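Local coordinates for protein pumilio homolog 23 (Arabidopsis thaliana, PDB 5WZK) that binds RNA sequence-specifically through its pumilio repeats, recognises a stretch of 18S rRNA, and probably regulates translation and mRNA stability, at residues 189-194 against 246-251; 296-301 against 331-336. All coordinates share one frame; numbering follows the deposited sequence.

Contact 1 (189-194 against 246-251); sequences VDQYSS and KDNSFS. With nucleotides of chain B.
Ser-194 and Ser-249 form the main hydrogen bond of this contact. Ser-194 OG donates to Ser-249 O at 2.7 Å, from about 50° above the carbonyl plane. Ser-249 OG in turn gives a weak bond to Val-189 O. Apart from these, Val-189 lies across the Asp-247 side chain at about a right angle, with Val-189 CG1 3.6 Å from Asp-247 OD2.

Both helices begin with an aspartate N-cap. Asp-247 CG stands anti to its backbone N (chi1 177°), which brings the carboxylate to the amides at the start of the helix. Asp-247 OD2 accepts from Ser-249 N at 2.9 Å, above the carboxylate plane, and from Phe-250 N on its anti lone pair. An alanine here would probably leave these two amides without their acceptor and open a gap beside Val-189 CG1. Asp-190 OD1 caps Ser-193 N in the neighbouring repeat.

The RNA of chain B runs past both helix starts. Gln-191 OE1 accepts from the O2' of A8, and Asn-248 OD1 from the O2' of G7 at 2.6 Å. Tyr-192 OH bonds the O2' of C9. Ser-251 OG accepts a hydrogen bond from N2 of G7.

The contact joins helix 191-203 of Pumilio 4 to helix 248-260 of Pumilio 5. Helix 235-244 packs on Phe-250, and helix 146-158 on Tyr-192.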
ATOM      1  N   VAL A 189      21.818  -0.154   3.960  1.00 23.20           N
ATOM      2  CA  VAL A 189      21.501   1.241   4.273  1.00 29.37           C
ATOM      3  C   VAL A 189      21.513   2.145   3.056  1.00 27.54           C
ATOM      4  O   VAL A 189      21.288   3.352   3.194  1.00 35.12           O
ATOM      5  CB  VAL A 189      22.435   1.821   5.353  1.00 28.58           C
ATOM      6  CG1 VAL A 189      22.218   1.098   6.707  1.00 20.37           C
ATOM      7  CG2 VAL A 189      23.888   1.786   4.883  1.00 20.19           C
ATOM      8  N   ASP A 190      21.802   1.622   1.882  1.00 28.34           N
ATOM      9  CA  ASP A 190      21.685   2.415   0.678  1.00 20.56           C
ATOM     10  C   ASP A 190      20.238   2.359   0.208  1.00 27.28           C
ATOM     11  O   ASP A 190      19.666   1.276   0.053  1.00 29.66           O
ATOM     12  CB  ASP A 190      22.649   1.894  -0.383  1.00 24.08           C
ATOM     13  CG  ASP A 190      22.480   2.578  -1.710  1.00 30.51           C
ATOM     14  OD1 ASP A 190      21.506   2.252  -2.435  1.00 31.39           O
ATOM     15  OD2 ASP A 190      23.312   3.455  -2.023  1.00 33.48           O
ATOM     16  N   GLN A 191      19.644   3.533   0.016  1.00 30.82           N
ATOM     17  CA  GLN A 191      18.263   3.641  -0.446  1.00 27.57           C
ATOM     18  C   GLN A 191      17.982   2.777  -1.673  1.00 29.56           C
ATOM     19  O   GLN A 191      17.015   2.008  -1.705  1.00 25.32           O
ATOM     20  CB  GLN A 191      17.971   5.104  -0.746  1.00 31.03           C
ATOM     21  CG  GLN A 191      16.804   5.366  -1.635  1.00 36.75           C
ATOM     22  CD  GLN A 191      16.227   6.734  -1.367  1.00 45.13           C
ATOM     23  OE1 GLN A 191      16.193   7.181  -0.221  1.00 56.33           O
ATOM     24  NE2 GLN A 191      15.783   7.413  -2.413  1.00 42.94           N
ATOM     25  N   TYR A 192      18.812   2.892  -2.703  1.00 29.57           N
ATOM     26  CA  TYR A 192      18.452   2.214  -3.938  1.00 27.06           C
ATOM     27  C   TYR A 192      18.681   0.706  -3.851  1.00 31.74           C
ATOM     28  O   TYR A 192      17.821  -0.068  -4.285  1.00 35.14           O
ATOM     29  CB  TYR A 192      19.186   2.859  -5.116  1.00 27.41           C
ATOM     30  CG  TYR A 192      18.651   4.258  -5.364  1.00 32.45           C
ATOM     31  CD1 TYR A 192      17.354   4.452  -5.848  1.00 29.44           C
ATOM     32  CD2 TYR A 192      19.418   5.386  -5.077  1.00 31.46           C
ATOM     33  CE1 TYR A 192      16.844   5.731  -6.051  1.00 39.95           C
ATOM     34  CE2 TYR A 192      18.913   6.680  -5.280  1.00 33.19           C
ATOM     35  CZ  TYR A 192      17.626   6.843  -5.759  1.00 41.17           C
ATOM     36  OH  TYR A 192      17.129   8.111  -5.973  1.00 40.81           O
ATOM     37  N   SER A 193      19.800   0.247  -3.280  1.00 28.96           N
ATOM     38  CA  SER A 193      19.922  -1.197  -3.102  1.00 22.59           C
ATOM     39  C   SER A 193      18.817  -1.722  -2.192  1.00 23.19           C
ATOM     40  O   SER A 193      18.279  -2.804  -2.432  1.00 26.11           O
ATOM     41  CB  SER A 193      21.304  -1.567  -2.572  1.00 21.70           C
ATOM     42  OG  SER A 193      21.549  -1.030  -1.278  1.00 31.75           O
ATOM     43  N   SER A 194      18.426  -0.947  -1.181  1.00 22.61           N
ATOM     44  CA  SER A 194      17.337  -1.361  -0.303  1.00 25.96           C
ATOM     45  C   SER A 194      16.045  -1.563  -1.093  1.00 26.01           C
ATOM     46  O   SER A 194      15.365  -2.588  -0.944  1.00 24.64           O
ATOM     47  CB  SER A 194      17.148  -0.327   0.819  1.00 26.48           C
ATOM     48  OG  SER A 194      16.126  -0.698   1.748  1.00 24.87           O
ATOM     49  N   LYS A 246      17.091   2.192  12.970  1.00 27.23           N
ATOM     50  CA  LYS A 246      16.583   3.565  12.911  1.00 30.30           C
ATOM     51  C   LYS A 246      16.886   4.246  11.587  1.00 31.73           C
ATOM     52  O   LYS A 246      16.496   5.408  11.394  1.00 31.29           O
ATOM     53  CB  LYS A 246      17.140   4.416  14.065  1.00 29.18           C
ATOM     54  CG  LYS A 246      16.692   3.933  15.461  1.00 34.42           C
ATOM     55  CD  LYS A 246      16.871   4.975  16.556  1.00 34.84           C
ATOM     56  CE  LYS A 246      16.690   4.343  17.943  1.00 51.61           C
ATOM     57  NZ  LYS A 246      16.370   5.329  19.021  1.00 54.35           N
ATOM     58  N   ASP A 247      17.548   3.533  10.679  1.00 27.83           N
ATOM     59  CA  ASP A 247      17.949   4.057   9.385  1.00 27.84           C
ATOM     60  C   ASP A 247      16.789   3.988   8.397  1.00 29.70           C
ATOM     61  O   ASP A 247      16.040   3.002   8.356  1.00 27.12           O
ATOM     62  CB  ASP A 247      19.155   3.256   8.876  1.00 29.09           C
ATOM     63  CG  ASP A 247      19.624   3.680   7.481  1.00 39.42           C
ATOM     64  OD1 ASP A 247      20.416   4.645   7.397  1.00 37.80           O
ATOM     65  OD2 ASP A 247      19.223   3.030   6.478  1.00 33.23           O
ATOM     66  N   ASN A 248      16.647   5.036   7.586  1.00 29.89           N
ATOM     67  CA  ASN A 248      15.489   5.107   6.700  1.00 33.69           C
ATOM     68  C   ASN A 248      15.487   3.972   5.676  1.00 34.41           C
ATOM     69  O   ASN A 248      14.424   3.471   5.298  1.00 37.90           O
ATOM     70  CB  ASN A 248      15.438   6.469   6.005  1.00 35.36           C
ATOM     71  CG  ASN A 248      14.333   6.547   4.929  1.00 53.67           C
ATOM     72  OD1 ASN A 248      13.198   6.932   5.217  1.00 57.08           O
ATOM     73  ND2 ASN A 248      14.671   6.177   3.686  1.00 48.22           N
ATOM     74  N   SER A 249      16.654   3.550   5.213  1.00 32.37           N
ATOM     75  CA  SER A 249      16.684   2.525   4.178  1.00 30.32           C
ATOM     76  C   SER A 249      16.559   1.125   4.772  1.00 33.02           C
ATOM     77  O   SER A 249      15.786   0.297   4.276  1.00 28.46           O
ATOM     78  CB  SER A 249      17.964   2.659   3.355  1.00 26.89           C
ATOM     79  OG  SER A 249      17.954   3.894   2.669  1.00 35.57           O
ATOM     80  N   PHE A 250      17.328   0.826   5.818  1.00 29.38           N
ATOM     81  CA  PHE A 250      17.189  -0.481   6.436  1.00 30.56           C
ATOM     82  C   PHE A 250      15.767  -0.693   6.951  1.00 33.76           C
ATOM     83  O   PHE A 250      15.185  -1.779   6.783  1.00 26.62           O
ATOM     84  CB  PHE A 250      18.193  -0.636   7.563  1.00 29.52           C
ATOM     85  CG  PHE A 250      18.381  -2.047   7.995  1.00 24.09           C
ATOM     86  CD1 PHE A 250      18.578  -3.043   7.054  1.00 27.91           C
ATOM     87  CD2 PHE A 250      18.364  -2.383   9.328  1.00 23.74           C
ATOM     88  CE1 PHE A 250      18.747  -4.357   7.437  1.00 24.41           C
ATOM     89  CE2 PHE A 250      18.536  -3.689   9.722  1.00 27.70           C
ATOM     90  CZ  PHE A 250      18.726  -4.680   8.775  1.00 24.49           C
ATOM     91  N   SER A 251      15.188   0.335   7.575  1.00 30.03           N
ATOM     92  CA  SER A 251      13.870   0.159   8.171  1.00 31.98           C
ATOM     93  C   SER A 251      12.847  -0.236   7.114  1.00 30.99           C
ATOM     94  O   SER A 251      12.045  -1.151   7.331  1.00 29.59           O
ATOM     95  CB  SER A 251      13.449   1.427   8.915  1.00 28.56           C
ATOM     96  OG  SER A 251      13.410   2.536   8.054  1.00 29.76           O
TER
ATOM     97  P     C B   9      11.306  11.021  -2.192  1.00 64.11           P
ATOM     98  OP1   C B   9      11.586  12.468  -2.401  1.00 59.02           O
ATOM     99  OP2   C B   9       9.917  10.472  -2.229  1.00 49.98           O
ATOM    100  O5'   C B   9      12.102  10.174  -3.277  1.00 61.79           O
ATOM    101  C5'   C B   9      13.502  10.310  -3.440  1.00 43.68           C
ATOM    102  C4'   C B   9      13.966   9.393  -4.531  1.00 40.61           C
ATOM    103  O4'   C B   9      13.716   8.033  -4.136  1.00 48.14           O
ATOM    104  C3'   C B   9      13.254   9.539  -5.864  1.00 38.56           C
ATOM    105  O3'   C B   9      13.879  10.548  -6.640  1.00 45.50           O
ATOM    106  C2'   C B   9      13.369   8.149  -6.493  1.00 52.53           C
ATOM    107  O2'   C B   9      14.554   8.056  -7.283  1.00 63.76           O
ATOM    108  C1'   C B   9      13.543   7.233  -5.270  1.00 47.29           C
ATOM    109  N1    C B   9      12.443   6.277  -5.024  1.00 35.44           N
ATOM    110  C2    C B   9      12.436   5.075  -5.738  1.00 34.53           C
ATOM    111  O2    C B   9      13.334   4.892  -6.592  1.00 31.11           O
ATOM    112  N3    C B   9      11.447   4.174  -5.503  1.00 29.17           N
ATOM    113  C4    C B   9      10.523   4.433  -4.580  1.00 24.33           C
ATOM    114  N4    C B   9       9.574   3.531  -4.343  1.00 27.49           N
ATOM    115  C5    C B   9      10.539   5.631  -3.841  1.00 28.96           C
ATOM    116  C6    C B   9      11.509   6.525  -4.077  1.00 30.97           C
ATOM    117  P     A B   8      10.785  11.504   4.164  1.00 40.61           P
ATOM    118  OP1   A B   8      11.833  12.411   3.646  1.00 46.57           O
ATOM    119  OP2   A B   8       9.343  11.846   4.101  1.00 64.24           O
ATOM    120  O5'   A B   8      10.883  10.116   3.419  1.00 47.87           O
ATOM    121  C5'   A B   8      10.643  10.029   2.029  1.00 44.72           C
ATOM    122  C4'   A B   8      11.868   9.523   1.318  1.00 49.60           C
ATOM    123  O4'   A B   8      12.201   8.185   1.765  1.00 39.50           O
ATOM    124  C3'   A B   8      11.742   9.402  -0.186  1.00 44.22           C
ATOM    125  O3'   A B   8      12.027  10.632  -0.815  1.00 48.07           O
ATOM    126  C2'   A B   8      12.781   8.365  -0.524  1.00 44.63           C
ATOM    127  O2'   A B   8      14.046   9.019  -0.528  1.00 41.22           O
ATOM    128  C1'   A B   8      12.699   7.436   0.690  1.00 34.29           C
ATOM    129  N9    A B   8      11.828   6.255   0.518  1.00 32.10           N
ATOM    130  C8    A B   8      10.466   6.146   0.366  1.00 35.73           C
ATOM    131  N7    A B   8      10.026   4.897   0.304  1.00 26.97           N
ATOM    132  C5    A B   8      11.176   4.122   0.441  1.00 23.54           C
ATOM    133  C6    A B   8      11.440   2.731   0.456  1.00 24.18           C
ATOM    134  N6    A B   8      10.543   1.757   0.346  1.00 17.35           N
ATOM    135  N1    A B   8      12.714   2.316   0.592  1.00 27.22           N
ATOM    136  C2    A B   8      13.659   3.240   0.725  1.00 31.48           C
ATOM    137  N3    A B   8      13.543   4.569   0.732  1.00 36.91           N
ATOM    138  C4    A B   8      12.270   4.952   0.583  1.00 30.45           C
ATOM    139  P     G B   7       6.798  12.525   7.941  1.00 51.85           P
ATOM    140  OP1   G B   7       7.493  13.781   8.332  1.00 50.64           O
ATOM    141  OP2   G B   7       5.844  12.451   6.803  1.00 52.48           O
ATOM    142  O5'   G B   7       7.943  11.461   7.657  1.00 50.51           O
ATOM    143  C5'   G B   7       9.227  11.632   8.225  1.00 43.89           C
ATOM    144  C4'   G B   7      10.161  10.518   7.843  1.00 43.24           C
ATOM    145  O4'   G B   7       9.709   9.261   8.401  1.00 49.33           O
ATOM    146  C3'   G B   7      10.293  10.221   6.363  1.00 44.91           C
ATOM    147  O3'   G B   7      11.118  11.143   5.684  1.00 47.37           O
ATOM    148  C2'   G B   7      10.865   8.815   6.369  1.00 41.22           C
ATOM    149  O2'   G B   7      12.255   8.864   6.637  1.00 43.57           O
ATOM    150  C1'   G B   7      10.147   8.197   7.576  1.00 44.50           C
ATOM    151  N9    G B   7       8.991   7.380   7.160  1.00 35.67           N
ATOM    152  C8    G B   7       7.757   7.842   6.801  1.00 33.79           C
ATOM    153  N7    G B   7       6.945   6.887   6.456  1.00 36.45           N
ATOM    154  C5    G B   7       7.692   5.728   6.569  1.00 31.65           C
ATOM    155  C6    G B   7       7.332   4.376   6.323  1.00 37.12           C
ATOM    156  O6    G B   7       6.249   3.915   5.939  1.00 38.09           O
ATOM    157  N1    G B   7       8.387   3.504   6.565  1.00 35.20           N
ATOM    158  C2    G B   7       9.627   3.874   6.993  1.00 34.83           C
ATOM    159  N2    G B   7      10.485   2.853   7.159  1.00 37.36           N
ATOM    160  N3    G B   7       9.979   5.134   7.233  1.00 37.69           N
ATOM    161  C4    G B   7       8.964   6.008   7.005  1.00 35.24           C
TER

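Contact 2 (296-301 against 331-336); sequences SHARDQ and IAVSQR
Arg-336 reaches from helix 324-337 to two backbone carbonyls of the loop 296-301. Arg-336 NH2 donates to Ala-298 O at 2.7 Å. This bond is nearly straight (165°), and the nitrogen sits in the carbonyl plane on a lone pair of the oxygen. The acceptor in turn lies close to the guanidinium plane. Arg-336 NH2 also makes a weak bond to Ser-296 O at 3.1 Å, bent to 125° at the hydrogen. The side chain starts extended, with CG anti to the backbone N, and bends at chi3 (70°), which turns the guanidinium to the loop.

The packed part is small and apolar. Ala-298 CB meets Val-333 CG2 at 4.3 Å, and both residues are buried. Met-307 and Tyr-266 also touch Ala-298, and Met-304 touches Val-333.

The loop lies within Pumilio 6, between helix 287-296 and helix 301-311. Helix 324-337 follows along the right-handed superhelix of the pumilio repeats, so the contact joins successive parts of the arc.

The other side is the exposed one. There Arg-336 holds the loop through main-chain oxygens, not through loop side chains, and a single NH2 makes both the good bond and the weak one. The Arg-299 side chain starts away from helix 324-337 and braces its own loop: Arg-299 NH1 donates to His-297 O at 2.7 Å, in the guanidinium plane, and NH2 bonds Ala-261 O.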
ATOM      1  N   SER A 296       1.803  -6.471  13.102  1.00 32.53           N
ATOM      2  CA  SER A 296       0.865  -7.000  12.115  1.00 29.77           C
ATOM      3  C   SER A 296       1.124  -8.454  11.755  1.00 38.25           C
ATOM      4  O   SER A 296       0.225  -9.107  11.215  1.00 45.71           O
ATOM      5  CB  SER A 296       0.926  -6.171  10.831  1.00 30.27           C
ATOM      6  OG  SER A 296       0.691  -4.794  11.093  1.00 47.74           O
ATOM      7  N   HIS A 297       2.327  -8.976  12.003  1.00 33.55           N
ATOM      8  CA  HIS A 297       2.649 -10.326  11.556  1.00 37.20           C
ATOM      9  C   HIS A 297       3.041 -11.238  12.722  1.00 37.08           C
ATOM     10  O   HIS A 297       3.594 -12.327  12.507  1.00 33.04           O
ATOM     11  CB  HIS A 297       3.724 -10.276  10.458  1.00 31.96           C
ATOM     12  CG  HIS A 297       3.250  -9.651   9.177  1.00 30.64           C
ATOM     13  ND1 HIS A 297       3.214  -8.285   8.978  1.00 36.88           N
ATOM     14  CD2 HIS A 297       2.763 -10.204   8.038  1.00 38.37           C
ATOM     15  CE1 HIS A 297       2.738  -8.026   7.770  1.00 34.28           C
ATOM     16  NE2 HIS A 297       2.450  -9.174   7.181  1.00 33.24           N
ATOM     17  N   ALA A 298       2.723 -10.828  13.951  1.00 32.34           N
ATOM     18  CA  ALA A 298       2.860 -11.706  15.103  1.00 36.02           C
ATOM     19  C   ALA A 298       2.047 -12.985  14.914  1.00 40.30           C
ATOM     20  O   ALA A 298       1.002 -12.999  14.255  1.00 34.18           O
ATOM     21  CB  ALA A 298       2.421 -10.982  16.371  1.00 33.57           C
ATOM     22  N   ARG A 299       2.532 -14.067  15.517  1.00 44.71           N
ATOM     23  CA  ARG A 299       2.053 -15.410  15.219  1.00 42.80           C
ATOM     24  C   ARG A 299       1.211 -16.038  16.317  1.00 49.85           C
ATOM     25  O   ARG A 299       0.261 -16.757  16.008  1.00 52.81           O
ATOM     26  CB  ARG A 299       3.236 -16.340  14.929  1.00 47.60           C
ATOM     27  CG  ARG A 299       3.956 -16.118  13.597  1.00 46.03           C
ATOM     28  CD  ARG A 299       3.005 -16.175  12.424  1.00 48.20           C
ATOM     29  NE  ARG A 299       3.691 -16.445  11.162  1.00 59.17           N
ATOM     30  CZ  ARG A 299       4.396 -15.545  10.477  1.00 52.98           C
ATOM     31  NH1 ARG A 299       4.537 -14.298  10.927  1.00 37.93           N
ATOM     32  NH2 ARG A 299       4.974 -15.902   9.339  1.00 51.30           N
ATOM     33  N   ASP A 300       1.529 -15.817  17.593  1.00 52.31           N
ATOM     34  CA  ASP A 300       0.984 -16.661  18.648  1.00 54.47           C
ATOM     35  C   ASP A 300       0.716 -15.842  19.911  1.00 60.43           C
ATOM     36  O   ASP A 300       0.948 -14.630  19.961  1.00 57.84           O
ATOM     37  CB  ASP A 300       1.922 -17.849  18.933  1.00 48.49           C
ATOM     38  CG  ASP A 300       3.311 -17.421  19.403  1.00 55.25           C
ATOM     39  OD1 ASP A 300       3.409 -16.596  20.345  1.00 56.74           O
ATOM     40  OD2 ASP A 300       4.310 -17.937  18.842  1.00 55.95           O
ATOM     41  N   GLN A 301       0.241 -16.545  20.948  1.00 63.66           N
ATOM     42  CA  GLN A 301      -0.211 -15.901  22.179  1.00 63.52           C
ATOM     43  C   GLN A 301       0.943 -15.265  22.940  1.00 57.10           C
ATOM     44  O   GLN A 301       0.858 -14.103  23.366  1.00 48.79           O
ATOM     45  CB  GLN A 301      -0.919 -16.929  23.058  1.00 65.74           C
ATOM     46  CG  GLN A 301      -2.039 -17.623  22.336  1.00 75.77           C
ATOM     47  CD  GLN A 301      -3.019 -16.619  21.778  1.00 81.78           C
ATOM     48  OE1 GLN A 301      -3.301 -15.603  22.422  1.00 68.79           O
ATOM     49  NE2 GLN A 301      -3.527 -16.876  20.567  1.00 74.14           N
ATOM     50  N   ILE A 331      -4.302  -2.926  18.089  1.00 33.90           N
ATOM     51  CA  ILE A 331      -5.737  -3.165  18.006  1.00 36.73           C
ATOM     52  C   ILE A 331      -6.045  -4.251  16.984  1.00 40.33           C
ATOM     53  O   ILE A 331      -6.819  -5.179  17.252  1.00 45.51           O
ATOM     54  CB  ILE A 331      -6.464  -1.858  17.666  1.00 39.58           C
ATOM     55  CG1 ILE A 331      -6.307  -0.870  18.813  1.00 32.20           C
ATOM     56  CG2 ILE A 331      -7.923  -2.128  17.324  1.00 33.36           C
ATOM     57  CD1 ILE A 331      -7.194   0.285  18.672  1.00 33.71           C
ATOM     58  N   ALA A 332      -5.442  -4.158  15.799  1.00 36.01           N
ATOM     59  CA  ALA A 332      -5.799  -5.096  14.741  1.00 32.01           C
ATOM     60  C   ALA A 332      -5.315  -6.503  15.050  1.00 34.86           C
ATOM     61  O   ALA A 332      -6.043  -7.474  14.827  1.00 48.40           O
ATOM     62  CB  ALA A 332      -5.245  -4.621  13.401  1.00 33.35           C
ATOM     63  N   VAL A 333      -4.094  -6.648  15.562  1.00 37.28           N
ATOM     64  CA  VAL A 333      -3.621  -8.003  15.817  1.00 39.98           C
ATOM     65  C   VAL A 333      -4.354  -8.589  17.019  1.00 46.22           C
ATOM     66  O   VAL A 333      -4.535  -9.815  17.108  1.00 47.89           O
ATOM     67  CB  VAL A 333      -2.083  -8.033  15.983  1.00 39.64           C
ATOM     68  CG1 VAL A 333      -1.643  -7.521  17.352  1.00 42.38           C
ATOM     69  CG2 VAL A 333      -1.557  -9.432  15.762  1.00 42.53           C
ATOM     70  N   SER A 334      -4.814  -7.732  17.943  1.00 34.42           N
ATOM     71  CA  SER A 334      -5.671  -8.195  19.031  1.00 35.27           C
ATOM     72  C   SER A 334      -6.892  -8.939  18.495  1.00 47.43           C
ATOM     73  O   SER A 334      -7.193 -10.057  18.941  1.00 43.02           O
ATOM     74  CB  SER A 334      -6.102  -7.017  19.893  1.00 40.98           C
ATOM     75  OG  SER A 334      -7.137  -7.416  20.763  1.00 37.44           O
ATOM     76  N   GLN A 335      -7.604  -8.334  17.529  1.00 37.76           N
ATOM     77  CA  GLN A 335      -8.700  -9.032  16.864  1.00 28.57           C
ATOM     78  C   GLN A 335      -8.229 -10.326  16.244  1.00 40.39           C
ATOM     79  O   GLN A 335      -8.814 -11.385  16.488  1.00 53.99           O
ATOM     80  CB  GLN A 335      -9.316  -8.172  15.782  1.00 33.40           C
ATOM     81  CG  GLN A 335     -10.399  -7.270  16.258  1.00 42.66           C
ATOM     82  CD  GLN A 335     -10.202  -5.886  15.723  1.00 53.90           C
ATOM     83  OE1 GLN A 335      -9.725  -5.711  14.592  1.00 64.98           O
ATOM     84  NE2 GLN A 335     -10.528  -4.881  16.536  1.00 49.23           N
ATOM     85  N   ARG A 336      -7.174 -10.259  15.425  1.00 43.14           N
ATOM     86  CA  ARG A 336      -6.787 -11.421  14.633  1.00 44.51           C
ATOM     87  C   ARG A 336      -6.312 -12.567  15.516  1.00 41.66           C
ATOM     88  O   ARG A 336      -6.629 -13.731  15.258  1.00 42.75           O
ATOM     89  CB  ARG A 336      -5.708 -11.038  13.621  1.00 48.00           C
ATOM     90  CG  ARG A 336      -5.144 -12.242  12.879  1.00 52.50           C
ATOM     91  CD  ARG A 336      -4.208 -11.847  11.745  1.00 46.85           C
ATOM     92  NE  ARG A 336      -2.943 -11.294  12.227  1.00 52.97           N
ATOM     93  CZ  ARG A 336      -1.919 -12.029  12.657  1.00 51.63           C
ATOM     94  NH1 ARG A 336      -2.021 -13.358  12.684  1.00 44.64           N
ATOM     95  NH2 ARG A 336      -0.797 -11.432  13.071  1.00 38.60           N
TER

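Overall arrangement
Contact 1 closes before contact 2 opens, so the two follow each other along the chain. Their centres are about 27 Å apart and their nearest atoms about 11 Å, and they do not meet. Both lie in the NOP9-like PUF repeat domain, in the all-helical superhelix. Contact 1 pairs the starts of two helices, 191-203 and 248-260, where the RNA is bound directly. Contact 2 sets a loop after helix 287-296 against helix 324-337, about 7 Å from the RNA at its nearest atom. Both join parts that follow one another along the arc, one at the RNA surface and one just off it.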